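Local coordinates for carboxypeptidase A (Helicoverpa armigera, PDB 1JQG), which is probably a zinc-dependent carboxypeptidase of the M14 family, here as a proenzyme, that trims amino acids from the C-terminal end of peptides, at residues 94-105 with 390-399. Numbering follows the deposited sequence.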
loop_
_atom_site.group_PDB
_atom_site.type_symbol
_atom_site.label_atom_id
_atom_site.label_comp_id
_atom_site.label_asym_id
_atom_site.label_seq_id
_atom_site.Cartn_x
_atom_site.Cartn_y
_atom_site.Cartn_z
ATOM N N GLN A 94 0.021 -6.419 21.350
ATOM C CA GLN A 94 -0.798 -6.460 20.154
ATOM C C GLN A 94 -0.108 -7.269 19.061
ATOM O O GLN A 94 -0.744 -7.992 18.297
ATOM C CB GLN A 94 -1.108 -5.051 19.649
ATOM C CG GLN A 94 -1.992 -4.235 20.559
ATOM C CD GLN A 94 -2.507 -2.960 19.944
ATOM O OE1 GLN A 94 -1.909 -2.333 19.062
ATOM N NE2 GLN A 94 -3.685 -2.573 20.466
ATOM N N LEU A 95 1.216 -7.198 19.027
ATOM C CA LEU A 95 1.987 -7.918 18.030
ATOM C C LEU A 95 1.931 -9.415 18.307
ATOM O O LEU A 95 1.792 -10.256 17.412
ATOM C CB LEU A 95 3.429 -7.420 18.031
ATOM C CG LEU A 95 3.638 -5.973 17.591
ATOM C CD1 LEU A 95 5.074 -5.487 17.824
ATOM C CD2 LEU A 95 3.198 -5.786 16.148
ATOM N N GLU A 96 2.054 -9.780 19.562
ATOM C CA GLU A 96 2.042 -11.146 20.032
ATOM C C GLU A 96 0.688 -11.814 19.812
ATOM O O GLU A 96 0.607 -12.971 19.389
ATOM C CB GLU A 96 2.382 -11.148 21.516
ATOM C CG GLU A 96 3.863 -10.877 21.774
ATOM C CD GLU A 96 4.191 -10.918 23.261
ATOM O OE1 GLU A 96 3.213 -10.807 24.037
ATOM O OE2 GLU A 96 5.399 -11.043 23.552
ATOM N N LEU A 97 -0.380 -11.030 19.909
ATOM C CA LEU A 97 -1.721 -11.539 19.626
ATOM C C LEU A 97 -1.899 -11.831 18.137
ATOM O O LEU A 97 -2.537 -12.833 17.781
ATOM C CB LEU A 97 -2.775 -10.528 20.117
ATOM C CG LEU A 97 -4.217 -10.920 19.772
ATOM C CD1 LEU A 97 -4.573 -12.139 20.586
ATOM C CD2 LEU A 97 -5.179 -9.754 19.949
ATOM N N GLU A 98 -1.403 -10.964 17.258
ATOM C CA GLU A 98 -1.515 -11.145 15.823
ATOM C C GLU A 98 -0.821 -12.440 15.423
ATOM O O GLU A 98 -1.448 -13.232 14.721
ATOM C CB GLU A 98 -0.951 -9.965 15.038
ATOM C CG GLU A 98 -1.157 -10.119 13.532
ATOM C CD GLU A 98 -0.247 -9.279 12.660
ATOM O OE1 GLU A 98 0.968 -9.194 12.916
ATOM O OE2 GLU A 98 -0.789 -8.694 11.677
ATOM N N ASP A 99 0.376 -12.659 15.953
ATOM C CA ASP A 99 1.119 -13.902 15.748
ATOM C C ASP A 99 0.289 -15.120 16.163
ATOM O O ASP A 99 0.175 -16.125 15.471
ATOM C CB ASP A 99 2.431 -13.921 16.528
ATOM C CG ASP A 99 3.377 -12.831 16.116
ATOM O OD1 ASP A 99 3.176 -12.181 15.079
ATOM O OD2 ASP A 99 4.333 -12.658 16.908
ATOM N N GLN A 100 -0.341 -15.011 17.322
ATOM C CA GLN A 100 -1.199 -16.063 17.858
ATOM C C GLN A 100 -2.385 -16.317 16.962
ATOM O O GLN A 100 -2.665 -17.445 16.604
ATOM C CB GLN A 100 -1.662 -15.669 19.261
ATOM C CG GLN A 100 -2.411 -16.750 20.012
ATOM C CD GLN A 100 -2.752 -16.317 21.428
ATOM O OE1 GLN A 100 -3.938 -16.352 21.764
ATOM N NE2 GLN A 100 -1.760 -15.930 22.227
ATOM N N LEU A 101 -3.037 -15.270 16.491
ATOM C CA LEU A 101 -4.185 -15.320 15.601
ATOM C C LEU A 101 -3.890 -15.774 14.182
ATOM O O LEU A 101 -4.669 -16.523 13.592
ATOM C CB LEU A 101 -4.845 -13.944 15.550
ATOM C CG LEU A 101 -6.164 -13.802 16.323
ATOM C CD1 LEU A 101 -6.074 -14.423 17.708
ATOM C CD2 LEU A 101 -6.526 -12.326 16.412
ATOM N N LEU A 102 -2.715 -15.391 13.660
ATOM C CA LEU A 102 -2.287 -15.817 12.342
ATOM C C LEU A 102 -1.735 -17.242 12.338
ATOM O O LEU A 102 -1.968 -18.007 11.413
ATOM C CB LEU A 102 -1.258 -14.793 11.857
ATOM C CG LEU A 102 -1.838 -13.404 11.519
ATOM C CD1 LEU A 102 -0.800 -12.563 10.774
ATOM C CD2 LEU A 102 -3.128 -13.473 10.712
ATOM N N ALA A 103 -1.105 -17.652 13.427
ATOM C CA ALA A 103 -0.535 -18.968 13.591
ATOM C C ALA A 103 -1.624 -20.023 13.638
ATOM O O ALA A 103 -1.511 -21.084 13.023
ATOM C CB ALA A 103 0.356 -19.045 14.829
ATOM N N ALA A 104 -2.725 -19.721 14.300
ATOM C CA ALA A 104 -3.839 -20.649 14.402
ATOM C C ALA A 104 -4.581 -20.755 13.073
ATOM O O ALA A 104 -5.110 -21.793 12.680
ATOM C CB ALA A 104 -4.757 -20.268 15.545
ATOM N N ALA A 105 -4.611 -19.645 12.317
ATOM C CA ALA A 105 -5.288 -19.636 11.017
ATOM C C ALA A 105 -4.484 -20.451 10.010
ATOM O O ALA A 105 -4.991 -21.055 9.073
ATOM C CB ALA A 105 -5.517 -18.218 10.515
ATOM N N VAL A 390 -9.435 -6.330 20.676
ATOM C CA VAL A 390 -8.191 -5.757 21.176
ATOM C C VAL A 390 -7.745 -4.489 20.461
ATOM O O VAL A 390 -7.759 -3.409 21.068
ATOM C CB VAL A 390 -7.082 -6.816 21.153
ATOM C CG1 VAL A 390 -5.717 -6.322 21.576
ATOM C CG2 VAL A 390 -7.590 -7.958 22.036
ATOM N N TRP A 391 -7.293 -4.588 19.213
ATOM C CA TRP A 391 -6.806 -3.413 18.512
ATOM C C TRP A 391 -7.887 -2.636 17.762
ATOM O O TRP A 391 -8.966 -3.115 17.410
ATOM C CB TRP A 391 -5.612 -3.800 17.645
ATOM C CG TRP A 391 -5.908 -4.711 16.506
ATOM C CD1 TRP A 391 -6.691 -4.482 15.395
ATOM C CD2 TRP A 391 -5.383 -6.051 16.374
ATOM N NE1 TRP A 391 -6.670 -5.615 14.599
ATOM C CE2 TRP A 391 -5.880 -6.578 15.169
ATOM C CE3 TRP A 391 -4.575 -6.854 17.174
ATOM C CZ2 TRP A 391 -5.559 -7.852 14.745
ATOM C CZ3 TRP A 391 -4.243 -8.108 16.719
ATOM C CH2 TRP A 391 -4.718 -8.600 15.520
ATOM N N PHE A 392 -7.576 -1.368 17.462
ATOM C CA PHE A 392 -8.447 -0.513 16.672
ATOM C C PHE A 392 -7.891 -0.327 15.269
ATOM O O PHE A 392 -8.085 -1.168 14.392
ATOM C CB PHE A 392 -8.623 0.835 17.377
ATOM C CG PHE A 392 -8.926 0.690 18.846
ATOM C CD1 PHE A 392 -8.043 1.163 19.800
ATOM C CD2 PHE A 392 -10.098 0.069 19.270
ATOM C CE1 PHE A 392 -8.317 1.023 21.148
ATOM C CE2 PHE A 392 -10.379 -0.073 20.617
ATOM C CZ PHE A 392 -9.486 0.407 21.554
ATOM N N ASP A 393 -7.309 0.832 15.016
ATOM C CA ASP A 393 -6.787 1.170 13.699
ATOM C C ASP A 393 -5.294 0.845 13.719
ATOM O O ASP A 393 -4.654 1.157 14.727
ATOM C CB ASP A 393 -7.003 2.630 13.325
ATOM C CG ASP A 393 -8.469 3.026 13.389
ATOM O OD1 ASP A 393 -9.249 2.698 12.468
ATOM O OD2 ASP A 393 -8.843 3.678 14.402
ATOM N N GLY A 394 -4.814 0.114 12.725
ATOM C CA GLY A 394 -3.396 -0.130 12.605
ATOM C C GLY A 394 -3.072 -0.997 11.386
ATOM O O GLY A 394 -3.698 -0.909 10.350
ATOM N N PHE A 395 -1.970 -1.738 11.480
ATOM C CA PHE A 395 -1.519 -2.553 10.378
ATOM C C PHE A 395 -1.718 -4.041 10.631
ATOM O O PHE A 395 -1.569 -4.831 9.734
ATOM C CB PHE A 395 -0.041 -2.228 10.124
ATOM C CG PHE A 395 0.173 -0.814 9.667
ATOM C CD1 PHE A 395 -0.107 -0.412 8.365
ATOM C CD2 PHE A 395 0.703 0.103 10.581
ATOM C CE1 PHE A 395 0.106 0.894 8.004
ATOM C CE2 PHE A 395 0.901 1.434 10.206
ATOM C CZ PHE A 395 0.590 1.827 8.915
ATOM N N LEU A 396 -2.039 -4.402 11.874
ATOM C CA LEU A 396 -2.259 -5.798 12.269
ATOM C C LEU A 396 -3.509 -6.382 11.621
ATOM O O LEU A 396 -4.510 -5.716 11.464
ATOM C CB LEU A 396 -2.380 -5.900 13.783
ATOM C CG LEU A 396 -1.236 -5.276 14.591
ATOM C CD1 LEU A 396 -1.502 -5.570 16.081
ATOM C CD2 LEU A 396 0.125 -5.756 14.137
ATOM N N VAL A 397 -3.416 -7.605 11.162
ATOM C CA VAL A 397 -4.450 -8.288 10.424
ATOM C C VAL A 397 -5.165 -9.347 11.272
ATOM O O VAL A 397 -4.584 -10.188 11.922
ATOM C CB VAL A 397 -3.891 -9.009 9.169
ATOM C CG1 VAL A 397 -5.076 -9.670 8.437
ATOM C CG2 VAL A 397 -3.052 -8.063 8.327
ATOM N N ASP A 398 -6.484 -9.305 11.298
ATOM C CA ASP A 398 -7.358 -10.296 11.874
ATOM C C ASP A 398 -7.784 -11.229 10.741
ATOM O O ASP A 398 -8.406 -10.773 9.758
ATOM C CB ASP A 398 -8.580 -9.608 12.475
ATOM C CG ASP A 398 -9.408 -10.528 13.352
ATOM O OD1 ASP A 398 -9.580 -11.728 13.018
ATOM O OD2 ASP A 398 -9.919 -10.067 14.390
ATOM N N PRO A 399 -7.485 -12.523 10.847
ATOM C CA PRO A 399 -7.794 -13.531 9.839
ATOM C C PRO A 399 -9.239 -13.611 9.402
ATOM O O PRO A 399 -9.505 -14.156 8.354
ATOM C CB PRO A 399 -7.274 -14.823 10.496
ATOM C CG PRO A 399 -7.333 -14.576 11.957
ATOM C CD PRO A 399 -6.856 -13.132 12.045
#
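Glu98, on the helical segment 94-105, reaches across to the loop 390-399 and makes the one hydrogen bond between them. Its CB rests obliquely against the indole of Trp391, 4.0 Å from CH2. With CG anti to the backbone N (chi1 -176°) and the chain extended beyond it, the side chain leaves the helix toward the loop: CG passes the backbone of Val397, CD lies against Leu396 CD2, and OE2 accepts the N-H of Val397, with OE2 2.9 Å from Val397 N. That bond is nearly straight and arrives on the anti side of the carboxylate, 21° out of its plane. OE1, beside Leu396 CD2, is salt-bridged to Arg232, and the two oxygens thus tie helix, loop and a third part of the chain together. With alanine in place of Glu98, the Val397 N-H and the Arg232 guanidinium would probably lose their shared carboxylate, and a gap would be likely to open beside Leu396.

Apolar contacts extend along the helix from this point. Leu396 sets its CB over the centre of one face of the Trp391 ring and brings CD1 to 3.6 Å from Gln94 CB. Leu97 meets Val390 tip to tip, CD2 to CG2 at 3.7 Å, and the same methyl touches Trp391 CZ3. The amide of Gln94 lies beside Trp391, with NE2 3.6 Å from its CB and the amide plane 76° from that of the indole. Farther along, Pro399 packs against Leu101, Leu102 and Ala105, with CB 3.8 Å from Ala105 CB.

At the turn of the loop, the side chain of Phe395 leads away from the helix and lies about 6 Å from the zinc ion. The contact thus joins helix 92-108, which follows the activation-peptide sheet, to the catalytic domain beside its active site, as in the zymogens of M14 metallocarboxypeptidases.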